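Local coordinates for KLLA0C04147p (Kluyveromyces lactis, PDB 5H2A), which forms the ankyrin-repeat domain of Osh1, a member of the OSBP family that probably binds and transfers sterols, at residues A[37-42]-A[49-54]; A[72-77]-A[84-89]; A[194-197]-A[203-206]. All coordinates share one frame; numbering follows the deposited sequence.

Contact 1 of 3, residues A[37-42]-A[49-54]; sequences NEFQPF and SVFELI
The ring of Phe51 takes an aromatic edge on one face: Phe42 sets its CZ 3.7 Å above the ring plane, over the centre, in a T-shaped stack with the two planes turned 70° apart. CD2 of Phe39 lies near the plane of the Phe51 ring at its edge, its close contact being with CB of Phe51 at 4.0 Å. Phe39 itself works with an edge, its CE2 reaching CG1 of Val50 at 3.8 Å and standing as close to the backbone N of Phe51. With CG of Phe42 anti to its backbone N (chi1 -166°), the ring swings in to reach the Phe51 face. The contact brings together the C-terminal ends of helices 28-38 and 45-51 in the helical stack of this ankyrin-repeat domain; Phe39 centres an inverse gamma turn just after the first helix. Cutting Phe51 back to an alanine would take away the face on which the Phe42 edge rests, and that ring would probably be freer to turn. No hydrogen bond crosses between the segments; the contact rests on apolar packing and the aromatic pair. Helix 12-25 adds to the packing, Leu15 touching Phe39 and Leu19 touching Val50.

Contact 2 of 3, residues A[72-77]-A[84-89]; sequences QNWTTK and LFIDVN
Trp74 and Thr75, where helix 64-74 ends, meet Leu84, Phe85 and Ile86 of the returning chain in a contact that combines one backbone hydrogen bond with apolar packing on an indole. The bond runs from Ile86 N to Trp74 O, 2.8 Å long and nearly straight at 166°, with the donor tilted from the carbonyl plane. The same oxygen has CA of Phe85 at 3.2 Å in a CA-H...O contact, and CD1 of the Phe85 ring also lies beside it. Around the indole the division is clear. Leu84 lays its CB over one face of the five-membered ring, 3.8 Å from the centroid in a CH-pi contact, while its CD1 touches NE1 of Trp74 at 3.5 Å; Ile86 instead brings CD1 to the ring edge, 3.7 Å from CE3. The chi1 of Ile86, -72°, sets CG1 anti to the carbonyl carbon and sends the longer branch toward that edge. In the ankyrin fold, extended loops link successive helical pairs, and segment 84-89 belongs to such a loop, leading on to helix 98-104 in the predicted repeat 94-117. Helix 28-38 packs on the indole too, through Leu31 and Cys32. At the Leu84 end a water donates to Asn73 O and Leu84 O; at the other end a water near the carbonyls of Thr75 and Ile86 accepts the N-H of Val88. Thr75 keeps CG2 against the backbone of Ile86, 3.5 Å from its O, whereas its OG1 is hydrogen-bonded to Val71 O and His117 NE2. Asp87 folds the departing chain into an Asx turn, OD1 taking the N-H of Asn89 from above the carboxylate plane.

Contact 3 of 3, residues A[194-197]-A[203-206]; sequences TGDT and VKKR
Asp196 and Lys204 both place CG anti to their carbonyl carbons, with chi1 of -71° and -74°, and the two side chains approach from opposite directions. Lys204 runs extended from CA to CD, then bends at chi3 (-69°), a turn that directs CE and NZ at the carboxylate. NZ donates to OD2 of Asp196 at 2.7 Å, on the syn lone pair, the side facing the other oxygen; OD1 lies farther from NZ, at 3.6 Å. This is a short salt bridge carried by one oxygen, and CE of Lys204 follows closely, 3.2 Å from the same OD2. A water donates to OD1 of Asp196 at 2.7 Å and weakly accepts from NZ of Lys204, closing a small ring beside the direct bond. OD1 has a second charged partner in Arg227, whose NH2 also binds the carbonyl of Thr194.

The bridge ties the loop before helix 198-204 to the last turn of that helix. Thr194 forms an ST turn, its OG1 taking the N-H of Asp196, and Thr197 is the N-cap residue, its OG1 hydrogen-bonded to His200 ND1, in keeping with the Thr-x-x-His signature of ankyrin repeats. At the far end, Arg206 has positive phi and completes a Schellman motif, while its NH1 lies 3.1 Å from Lys204 O, that oxygen near the guanidinium plane.

Asp196 is buried and Lys204 is exposed, so the lysine brings its charge in from the solvent side to an acid gripped on both oxygens. Two cationic partners would probably stabilise the ionised carboxylate.

In the fold
Contacts 1 and 2 are neighbours, with centres 14 Å apart, and share one apolar core: Phe42 CZ touches Leu84 CD2 at 3.8 Å, and Phe51 CE2 meets Ile86 CG1 at the same distance. Both lie near helix ends in the N-terminal part of the chain, yet contact 1 is purely apolar, whereas contact 2 adds a backbone hydrogen bond and waters as it opens partly to solvent. Contact 3 stands apart on the opposite side of the chain's centre, its nearest atoms about 39 Å from contact 1 and 28 Å from contact 2. There the partners are charged, and a surface lysine reaches a buried acid at a single helix and its leading loop.

Contact 1 of 3, residues A[37-42]-A[49-54]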
ATOM      1  N   ASN A  37       7.640 -25.731 -18.261  1.00 19.04           N
ATOM      2  CA  ASN A  37       7.880 -26.229 -19.605  1.00 18.36           C
ATOM      3  C   ASN A  37       7.668 -25.184 -20.702  1.00 25.33           C
ATOM      4  O   ASN A  37       8.306 -25.273 -21.755  1.00 29.42           O
ATOM      5  CB  ASN A  37       6.994 -27.448 -19.852  1.00 21.14           C
ATOM      6  CG  ASN A  37       7.520 -28.680 -19.134  1.00 26.88           C
ATOM      7  OD1 ASN A  37       7.078 -29.018 -18.030  1.00 33.80           O
ATOM      8  ND2 ASN A  37       8.521 -29.312 -19.727  1.00 24.28           N
ATOM      9  N   GLU A  38       6.802 -24.190 -20.495  1.00 18.20           N
ATOM     10  CA  GLU A  38       6.466 -23.260 -21.565  1.00 18.03           C
ATOM     11  C   GLU A  38       6.821 -21.806 -21.280  1.00 20.60           C
ATOM     12  O   GLU A  38       6.862 -21.008 -22.228  1.00 23.12           O
ATOM     13  CB  GLU A  38       4.960 -23.322 -21.885  1.00 24.91           C
ATOM     14  CG  GLU A  38       4.451 -24.682 -22.340  1.00 25.82           C
ATOM     15  CD  GLU A  38       4.865 -25.031 -23.762  1.00 29.04           C
ATOM     16  OE1 GLU A  38       4.860 -26.225 -24.096  1.00 43.71           O
ATOM     17  OE2 GLU A  38       5.207 -24.123 -24.547  1.00 32.29           O
ATOM     18  N   PHE A  39       7.008 -21.419 -20.022  1.00 15.90           N
ATOM     19  CA  PHE A  39       7.316 -20.024 -19.693  1.00 16.28           C
ATOM     20  C   PHE A  39       8.827 -19.852 -19.560  1.00 17.95           C
ATOM     21  O   PHE A  39       9.368 -19.575 -18.496  1.00 24.45           O
ATOM     22  CB  PHE A  39       6.560 -19.590 -18.432  1.00 18.82           C
ATOM     23  CG  PHE A  39       5.137 -19.197 -18.712  1.00 19.50           C
ATOM     24  CD1 PHE A  39       4.224 -20.153 -19.143  1.00 19.00           C
ATOM     25  CD2 PHE A  39       4.725 -17.874 -18.597  1.00 22.68           C
ATOM     26  CE1 PHE A  39       2.913 -19.793 -19.444  1.00 26.87           C
ATOM     27  CE2 PHE A  39       3.422 -17.511 -18.878  1.00 26.29           C
ATOM     28  CZ  PHE A  39       2.506 -18.478 -19.313  1.00 23.99           C
ATOM     29  N   GLN A  40       9.503 -20.110 -20.678  1.00 21.70           N
ATOM     30  CA  GLN A  40      10.959 -20.144 -20.693  1.00 22.73           C
ATOM     31  C   GLN A  40      11.430 -19.477 -21.981  1.00 22.67           C
ATOM     32  O   GLN A  40      10.775 -19.586 -23.013  1.00 30.15           O
ATOM     33  CB  GLN A  40      11.489 -21.586 -20.575  1.00 29.68           C
ATOM     34  CG  GLN A  40      10.933 -22.413 -19.389  1.00 29.51           C
ATOM     35  CD  GLN A  40      11.404 -21.937 -18.010  1.00 33.44           C
ATOM     36  OE1 GLN A  40      12.553 -21.540 -17.839  1.00 42.59           O
ATOM     37  NE2 GLN A  40      10.497 -21.964 -17.024  1.00 29.37           N
ATOM     38  N   PRO A  41      12.532 -18.712 -21.918  1.00 33.73           N
ATOM     39  CA  PRO A  41      13.305 -18.349 -20.729  1.00 27.09           C
ATOM     40  C   PRO A  41      12.454 -17.535 -19.774  1.00 24.70           C
ATOM     41  O   PRO A  41      11.694 -16.658 -20.206  1.00 22.29           O
ATOM     42  CB  PRO A  41      14.459 -17.500 -21.288  1.00 33.27           C
ATOM     43  CG  PRO A  41      14.469 -17.759 -22.767  1.00 37.48           C
ATOM     44  CD  PRO A  41      13.041 -18.045 -23.130  1.00 32.51           C
ATOM     45  N   PHE A  42      12.575 -17.829 -18.482  1.00 21.73           N
ATOM     46  CA  PHE A  42      11.633 -17.263 -17.532  1.00 26.66           C
ATOM     47  C   PHE A  42      11.809 -15.760 -17.337  1.00 30.29           C
ATOM     48  O   PHE A  42      10.878 -15.095 -16.874  1.00 25.91           O
ATOM     49  CB  PHE A  42      11.759 -17.973 -16.192  1.00 28.95           C
ATOM     50  CG  PHE A  42      10.620 -17.681 -15.269  1.00 32.17           C
ATOM     51  CD1 PHE A  42       9.364 -18.240 -15.506  1.00 24.67           C
ATOM     52  CD2 PHE A  42      10.791 -16.850 -14.173  1.00 27.16           C
ATOM     53  CE1 PHE A  42       8.301 -17.966 -14.671  1.00 29.95           C
ATOM     54  CE2 PHE A  42       9.731 -16.583 -13.324  1.00 23.10           C
ATOM     55  CZ  PHE A  42       8.475 -17.140 -13.587  1.00 26.89           C
ATOM     56  N   SER A  49       5.771 -10.718 -19.066  1.00 15.54           N
ATOM     57  CA  SER A  49       4.574  -9.884 -19.185  1.00 19.90           C
ATOM     58  C   SER A  49       3.303 -10.715 -19.125  1.00 22.88           C
ATOM     59  O   SER A  49       2.255 -10.204 -18.716  1.00 24.09           O
ATOM     60  CB  SER A  49       4.606  -9.072 -20.485  1.00 21.98           C
ATOM     61  OG  SER A  49       4.404  -9.911 -21.613  1.00 28.80           O
ATOM     62  N   VAL A  50       3.362 -11.975 -19.555  1.00 17.41           N
ATOM     63  CA  VAL A  50       2.218 -12.874 -19.387  1.00 16.95           C
ATOM     64  C   VAL A  50       2.206 -13.471 -17.987  1.00 15.94           C
ATOM     65  O   VAL A  50       1.158 -13.536 -17.337  1.00 15.60           O
ATOM     66  CB  VAL A  50       2.243 -13.977 -20.462  1.00 21.86           C
ATOM     67  CG1 VAL A  50       1.053 -14.941 -20.279  1.00 19.82           C
ATOM     68  CG2 VAL A  50       2.241 -13.356 -21.871  1.00 18.76           C
ATOM     69  N   PHE A  51       3.367 -13.942 -17.510  1.00 16.07           N
ATOM     70  CA  PHE A  51       3.406 -14.567 -16.190  1.00 15.84           C
ATOM     71  C   PHE A  51       2.858 -13.633 -15.112  1.00 21.25           C
ATOM     72  O   PHE A  51       2.104 -14.064 -14.227  1.00 16.27           O
ATOM     73  CB  PHE A  51       4.830 -14.984 -15.816  1.00 15.37           C
ATOM     74  CG  PHE A  51       4.914 -15.585 -14.434  1.00 13.26           C
ATOM     75  CD1 PHE A  51       4.630 -16.929 -14.244  1.00 17.82           C
ATOM     76  CD2 PHE A  51       5.228 -14.802 -13.334  1.00 15.56           C
ATOM     77  CE1 PHE A  51       4.649 -17.487 -12.969  1.00 20.74           C
ATOM     78  CE2 PHE A  51       5.274 -15.356 -12.048  1.00 23.50           C
ATOM     79  CZ  PHE A  51       4.986 -16.700 -11.867  1.00 22.91           C
ATOM     80  N   GLU A  52       3.232 -12.349 -15.161  1.00 16.36           N
ATOM     81  CA  GLU A  52       2.835 -11.510 -14.040  1.00 15.89           C
ATOM     82  C   GLU A  52       1.340 -11.163 -14.046  1.00 15.30           C
ATOM     83  O   GLU A  52       0.865 -10.579 -13.071  1.00 17.94           O
ATOM     84  CB  GLU A  52       3.697 -10.238 -14.004  1.00 21.69           C
ATOM     85  CG  GLU A  52       3.565  -9.325 -15.199  1.00 35.55           C
ATOM     86  CD  GLU A  52       4.664  -8.253 -15.238  1.00 44.67           C
ATOM     87  OE1 GLU A  52       4.514  -7.294 -16.031  1.00 48.84           O
ATOM     88  OE2 GLU A  52       5.669  -8.380 -14.488  1.00 43.57           O
ATOM     89  N   LEU A  53       0.588 -11.547 -15.074  1.00 13.44           N
ATOM     90  CA  LEU A  53      -0.856 -11.366 -15.103  1.00 13.94           C
ATOM     91  C   LEU A  53      -1.632 -12.627 -14.750  1.00 16.42           C
ATOM     92  O   LEU A  53      -2.857 -12.627 -14.878  1.00 16.63           O
ATOM     93  CB  LEU A  53      -1.301 -10.883 -16.496  1.00 14.13           C
ATOM     94  CG  LEU A  53      -0.757  -9.523 -16.966  1.00 19.40           C
ATOM     95  CD1 LEU A  53      -1.218  -9.184 -18.380  1.00 25.70           C
ATOM     96  CD2 LEU A  53      -1.171  -8.430 -15.991  1.00 21.14           C
ATOM     97  N   ILE A  54      -0.957 -13.703 -14.341  1.00 14.59           N
ATOM     98  CA  ILE A  54      -1.642 -14.985 -14.153  1.00 15.81           C
ATOM     99  C   ILE A  54      -2.781 -14.854 -13.153  1.00 14.91           C
ATOM    100  O   ILE A  54      -3.846 -15.465 -13.323  1.00 14.87           O
ATOM    101  CB  ILE A  54      -0.644 -16.069 -13.714  1.00 16.62           C
ATOM    102  CG1 ILE A  54       0.146 -16.588 -14.913  1.00 19.73           C
ATOM    103  CG2 ILE A  54      -1.373 -17.251 -13.052  1.00 18.18           C
ATOM    104  CD1 ILE A  54       1.246 -17.560 -14.490  1.00 24.63           C
TER

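Contact 2 of 3, residues A[72-77]-A[84-89]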
ATOM      1  N   GLN A  72      -1.831 -18.437  -2.201  1.00 19.17           N
ATOM      2  CA  GLN A  72      -1.098 -18.961  -1.052  1.00 22.50           C
ATOM      3  C   GLN A  72       0.351 -19.271  -1.406  1.00 24.80           C
ATOM      4  O   GLN A  72       1.262 -19.022  -0.602  1.00 21.21           O
ATOM      5  CB  GLN A  72      -1.800 -20.204  -0.507  1.00 24.62           C
ATOM      6  CG  GLN A  72      -1.126 -20.781   0.729  1.00 39.83           C
ATOM      7  CD  GLN A  72      -0.890 -19.732   1.811  1.00 52.58           C
ATOM      8  OE1 GLN A  72      -1.836 -19.112   2.311  1.00 53.90           O
ATOM      9  NE2 GLN A  72       0.376 -19.525   2.174  1.00 52.84           N
ATOM     10  N   ASN A  73       0.596 -19.801  -2.602  1.00 17.87           N
ATOM     11  CA  ASN A  73       1.928 -20.310  -2.930  1.00 19.13           C
ATOM     12  C   ASN A  73       2.837 -19.315  -3.641  1.00 22.29           C
ATOM     13  O   ASN A  73       4.068 -19.454  -3.547  1.00 19.89           O
ATOM     14  CB  ASN A  73       1.802 -21.572  -3.775  1.00 22.67           C
ATOM     15  CG  ASN A  73       1.210 -22.716  -2.986  1.00 33.24           C
ATOM     16  OD1 ASN A  73       1.711 -23.056  -1.916  1.00 34.82           O
ATOM     17  ND2 ASN A  73       0.103 -23.262  -3.463  1.00 26.40           N
ATOM     18  N   TRP A  74       2.292 -18.338  -4.359  1.00 17.86           N
ATOM     19  CA  TRP A  74       3.121 -17.434  -5.144  1.00 16.45           C
ATOM     20  C   TRP A  74       3.052 -15.958  -4.751  1.00 20.83           C
ATOM     21  O   TRP A  74       3.749 -15.158  -5.371  1.00 18.91           O
ATOM     22  CB  TRP A  74       2.766 -17.526  -6.632  1.00 17.19           C
ATOM     23  CG  TRP A  74       3.074 -18.849  -7.304  1.00 16.73           C
ATOM     24  CD1 TRP A  74       3.753 -19.908  -6.795  1.00 16.91           C
ATOM     25  CD2 TRP A  74       2.666 -19.221  -8.629  1.00 17.05           C
ATOM     26  NE1 TRP A  74       3.807 -20.941  -7.739  1.00 18.18           N
ATOM     27  CE2 TRP A  74       3.137 -20.530  -8.868  1.00 18.50           C
ATOM     28  CE3 TRP A  74       1.947 -18.562  -9.639  1.00 21.63           C
ATOM     29  CZ2 TRP A  74       2.918 -21.195 -10.081  1.00 21.47           C
ATOM     30  CZ3 TRP A  74       1.719 -19.232 -10.855  1.00 23.21           C
ATOM     31  CH2 TRP A  74       2.205 -20.531 -11.060  1.00 23.29           C
ATOM     32  N   THR A  75       2.225 -15.545  -3.784  1.00 18.44           N
ATOM     33  CA  THR A  75       2.067 -14.106  -3.551  1.00 19.80           C
ATOM     34  C   THR A  75       2.379 -13.639  -2.134  1.00 28.39           C
ATOM     35  O   THR A  75       2.239 -12.439  -1.855  1.00 24.60           O
ATOM     36  CB  THR A  75       0.640 -13.628  -3.894  1.00 19.14           C
ATOM     37  OG1 THR A  75      -0.268 -13.988  -2.839  1.00 27.13           O
ATOM     38  CG2 THR A  75       0.159 -14.224  -5.199  1.00 19.86           C
ATOM     39  N   THR A  76       2.785 -14.517  -1.235  1.00 30.69           N
ATOM     40  CA  THR A  76       3.091 -14.057   0.115  1.00 31.28           C
ATOM     41  C   THR A  76       4.555 -13.625   0.213  1.00 31.10           C
ATOM     42  O   THR A  76       5.380 -13.945  -0.648  1.00 27.67           O
ATOM     43  CB  THR A  76       2.807 -15.148   1.148  1.00 34.43           C
ATOM     44  OG1 THR A  76       3.791 -16.177   1.017  1.00 30.82           O
ATOM     45  CG2 THR A  76       1.419 -15.743   0.940  1.00 32.75           C
ATOM     46  N   LYS A  77       4.870 -12.890   1.293  1.00 33.48           N
ATOM     47  CA  LYS A  77       6.239 -12.412   1.501  1.00 35.38           C
ATOM     48  C   LYS A  77       7.254 -13.539   1.422  1.00 30.55           C
ATOM     49  O   LYS A  77       8.389 -13.323   0.977  1.00 34.13           O
ATOM     50  CB  LYS A  77       6.374 -11.710   2.862  1.00 40.83           C
ATOM     51  CG  LYS A  77       5.863 -10.297   2.884  1.00 54.48           C
ATOM     52  CD  LYS A  77       6.743  -9.433   1.995  1.00 59.19           C
ATOM     53  CE  LYS A  77       6.082  -8.077   1.736  1.00 57.29           C
ATOM     54  NZ  LYS A  77       4.886  -7.938   2.645  1.00 59.14           N
ATOM     55  N   LEU A  84       8.903 -17.826  -8.973  1.00 27.38           N
ATOM     56  CA  LEU A  84       7.443 -17.930  -8.976  1.00 20.74           C
ATOM     57  C   LEU A  84       6.930 -16.999  -7.891  1.00 22.72           C
ATOM     58  O   LEU A  84       6.650 -17.392  -6.755  1.00 22.61           O
ATOM     59  CB  LEU A  84       6.966 -19.356  -8.760  1.00 20.26           C
ATOM     60  CG  LEU A  84       7.463 -20.381  -9.786  1.00 27.33           C
ATOM     61  CD1 LEU A  84       6.667 -21.671  -9.670  1.00 26.86           C
ATOM     62  CD2 LEU A  84       7.402 -19.850 -11.193  1.00 30.54           C
ATOM     63  N   PHE A  85       6.829 -15.731  -8.256  1.00 21.16           N
ATOM     64  CA  PHE A  85       6.260 -14.736  -7.361  1.00 16.89           C
ATOM     65  C   PHE A  85       5.357 -13.847  -8.186  1.00 21.85           C
ATOM     66  O   PHE A  85       5.756 -13.384  -9.259  1.00 20.89           O
ATOM     67  CB  PHE A  85       7.331 -13.884  -6.679  1.00 17.92           C
ATOM     68  CG  PHE A  85       6.753 -12.752  -5.874  1.00 19.14           C
ATOM     69  CD1 PHE A  85       6.164 -12.994  -4.637  1.00 23.19           C
ATOM     70  CD2 PHE A  85       6.764 -11.458  -6.370  1.00 24.05           C
ATOM     71  CE1 PHE A  85       5.615 -11.937  -3.882  1.00 18.90           C
ATOM     72  CE2 PHE A  85       6.215 -10.408  -5.633  1.00 27.28           C
ATOM     73  CZ  PHE A  85       5.651 -10.646  -4.390  1.00 22.47           C
ATOM     74  N   ILE A  86       4.147 -13.617  -7.694  1.00 18.10           N
ATOM     75  CA  ILE A  86       3.204 -12.712  -8.348  1.00 14.95           C
ATOM     76  C   ILE A  86       2.874 -11.598  -7.365  1.00 18.47           C
ATOM     77  O   ILE A  86       2.613 -11.861  -6.183  1.00 16.84           O
ATOM     78  CB  ILE A  86       1.925 -13.436  -8.794  1.00 14.56           C
ATOM     79  CG1 ILE A  86       2.222 -14.334 -10.003  1.00 22.40           C
ATOM     80  CG2 ILE A  86       0.828 -12.413  -9.182  1.00 20.94           C
ATOM     81  CD1 ILE A  86       1.032 -15.113 -10.485  1.00 35.79           C
ATOM     82  N   ASP A  87       2.881 -10.369  -7.860  1.00 16.86           N
ATOM     83  CA  ASP A  87       2.483  -9.199  -7.087  1.00 18.98           C
ATOM     84  C   ASP A  87       0.960  -9.122  -7.073  1.00 14.09           C
ATOM     85  O   ASP A  87       0.329  -8.885  -8.112  1.00 13.26           O
ATOM     86  CB  ASP A  87       3.113  -7.958  -7.705  1.00 20.15           C
ATOM     87  CG  ASP A  87       2.686  -6.681  -7.028  1.00 25.57           C
ATOM     88  OD1 ASP A  87       1.976  -6.716  -5.999  1.00 19.71           O
ATOM     89  OD2 ASP A  87       3.081  -5.622  -7.547  1.00 25.39           O
ATOM     90  N   VAL A  88       0.368  -9.302  -5.890  1.00 15.71           N
ATOM     91  CA  VAL A  88      -1.089  -9.328  -5.772  1.00 16.14           C
ATOM     92  C   VAL A  88      -1.712  -7.982  -6.137  1.00 15.16           C
ATOM     93  O   VAL A  88      -2.916  -7.904  -6.416  1.00 17.22           O
ATOM     94  CB  VAL A  88      -1.458  -9.793  -4.342  1.00 19.98           C
ATOM     95  CG1 VAL A  88      -1.087  -8.725  -3.294  1.00 16.08           C
ATOM     96  CG2 VAL A  88      -2.929 -10.156  -4.252  1.00 21.41           C
ATOM     97  N   ASN A  89      -0.908  -6.915  -6.187  1.00 14.80           N
ATOM     98  CA  ASN A  89      -1.382  -5.597  -6.593  1.00 16.61           C
ATOM     99  C   ASN A  89      -0.921  -5.195  -7.990  1.00 17.05           C
ATOM    100  O   ASN A  89      -0.990  -4.008  -8.328  1.00 17.61           O
ATOM    101  CB  ASN A  89      -0.911  -4.547  -5.584  1.00 19.27           C
ATOM    102  CG  ASN A  89      -1.346  -4.863  -4.191  1.00 19.52           C
ATOM    103  OD1 ASN A  89      -2.532  -5.095  -3.958  1.00 18.46           O
ATOM    104  ND2 ASN A  89      -0.392  -4.879  -3.243  1.00 18.62           N
TER
HETATM  105  O   HOH W   1       7.067 -19.499  -4.818  1.00 24.73           O
HETATM  106  O   HOH W   2       2.181 -10.368  -3.819  1.00 16.56           O

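Contact 3 of 3, residues A[194-197]-A[203-206]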
ATOM      1  N   THR A 194      -8.589  15.220  23.332  1.00 32.43           N
ATOM      2  CA  THR A 194      -7.580  16.226  23.632  1.00 28.11           C
ATOM      3  C   THR A 194      -7.619  17.442  22.720  1.00 27.60           C
ATOM      4  O   THR A 194      -7.096  18.492  23.110  1.00 33.08           O
ATOM      5  CB  THR A 194      -6.170  15.620  23.542  1.00 34.46           C
ATOM      6  OG1 THR A 194      -5.963  15.141  22.206  1.00 26.12           O
ATOM      7  CG2 THR A 194      -5.998  14.477  24.543  1.00 30.19           C
ATOM      8  N   GLY A 195      -8.194  17.334  21.523  1.00 25.54           N
ATOM      9  CA  GLY A 195      -8.093  18.378  20.526  1.00 29.94           C
ATOM     10  C   GLY A 195      -6.746  18.472  19.833  1.00 32.09           C
ATOM     11  O   GLY A 195      -6.535  19.410  19.057  1.00 32.00           O
ATOM     12  N   ASP A 196      -5.838  17.529  20.080  1.00 26.16           N
ATOM     13  CA  ASP A 196      -4.487  17.538  19.520  1.00 22.03           C
ATOM     14  C   ASP A 196      -4.341  16.567  18.356  1.00 22.32           C
ATOM     15  O   ASP A 196      -4.935  15.490  18.352  1.00 24.17           O
ATOM     16  CB  ASP A 196      -3.459  17.136  20.576  1.00 16.98           C
ATOM     17  CG  ASP A 196      -3.264  18.193  21.629  1.00 27.59           C
ATOM     18  OD1 ASP A 196      -3.725  19.336  21.407  1.00 30.34           O
ATOM     19  OD2 ASP A 196      -2.657  17.872  22.668  1.00 30.12           O
ATOM     20  N   THR A 197      -3.521  16.954  17.380  1.00 22.66           N
ATOM     21  CA  THR A 197      -2.908  16.005  16.457  1.00 19.87           C
ATOM     22  C   THR A 197      -1.654  15.432  17.107  1.00 18.29           C
ATOM     23  O   THR A 197      -1.186  15.943  18.127  1.00 16.73           O
ATOM     24  CB  THR A 197      -2.514  16.690  15.154  1.00 19.13           C
ATOM     25  OG1 THR A 197      -1.418  17.574  15.414  1.00 20.66           O
ATOM     26  CG2 THR A 197      -3.686  17.496  14.581  1.00 20.57           C
ATOM     27  N   VAL A 203       5.080  17.787  20.059  1.00 15.14           N
ATOM     28  CA  VAL A 203       5.726  19.074  20.317  1.00 17.10           C
ATOM     29  C   VAL A 203       5.653  19.403  21.804  1.00 17.99           C
ATOM     30  O   VAL A 203       6.650  19.799  22.417  1.00 20.18           O
ATOM     31  CB  VAL A 203       5.109  20.200  19.468  1.00 18.62           C
ATOM     32  CG1 VAL A 203       5.559  21.574  20.035  1.00 18.38           C
ATOM     33  CG2 VAL A 203       5.505  20.047  18.014  1.00 17.28           C
ATOM     34  N   LYS A 204       4.475  19.233  22.411  1.00 15.86           N
ATOM     35  CA  LYS A 204       4.347  19.519  23.838  1.00 18.92           C
ATOM     36  C   LYS A 204       5.198  18.576  24.675  1.00 19.59           C
ATOM     37  O   LYS A 204       5.731  18.985  25.715  1.00 18.70           O
ATOM     38  CB  LYS A 204       2.877  19.444  24.263  1.00 22.79           C
ATOM     39  CG  LYS A 204       2.061  20.648  23.789  1.00 30.18           C
ATOM     40  CD  LYS A 204       0.646  20.659  24.368  1.00 37.46           C
ATOM     41  CE  LYS A 204      -0.224  19.552  23.821  1.00 33.98           C
ATOM     42  NZ  LYS A 204      -1.633  19.707  24.301  1.00 33.15           N
ATOM     43  N   LYS A 205       5.362  17.327  24.227  1.00 17.29           N
ATOM     44  CA  LYS A 205       6.249  16.380  24.890  1.00 17.55           C
ATOM     45  C   LYS A 205       7.727  16.685  24.664  1.00 20.69           C
ATOM     46  O   LYS A 205       8.568  16.014  25.274  1.00 19.86           O
ATOM     47  CB  LYS A 205       5.937  14.958  24.415  1.00 22.08           C
ATOM     48  CG  LYS A 205       4.646  14.384  25.018  1.00 15.44           C
ATOM     49  CD  LYS A 205       4.276  13.070  24.323  1.00 20.17           C
ATOM     50  CE  LYS A 205       3.075  12.396  25.000  1.00 29.26           C
ATOM     51  NZ  LYS A 205       2.812  11.082  24.331  1.00 24.46           N
ATOM     52  N   ARG A 206       8.059  17.668  23.814  1.00 18.02           N
ATOM     53  CA  ARG A 206       9.451  17.976  23.465  1.00 15.77           C
ATOM     54  C   ARG A 206      10.175  16.749  22.924  1.00 18.39           C
ATOM     55  O   ARG A 206      11.373  16.570  23.143  1.00 22.14           O
ATOM     56  CB  ARG A 206      10.217  18.554  24.658  1.00 20.92           C
ATOM     57  CG  ARG A 206      10.187  20.057  24.719  1.00 24.98           C
ATOM     58  CD  ARG A 206       8.815  20.554  25.053  1.00 24.84           C
ATOM     59  NE  ARG A 206       8.748  22.017  25.115  1.00 24.52           N
ATOM     60  CZ  ARG A 206       7.666  22.679  25.515  1.00 30.95           C
ATOM     61  NH1 ARG A 206       6.588  21.998  25.891  1.00 24.18           N
ATOM     62  NH2 ARG A 206       7.658  24.005  25.549  1.00 30.39           N
TER
HETATM   63  O   HOH W   3      -2.224  21.613  21.577  1.00 24.17           O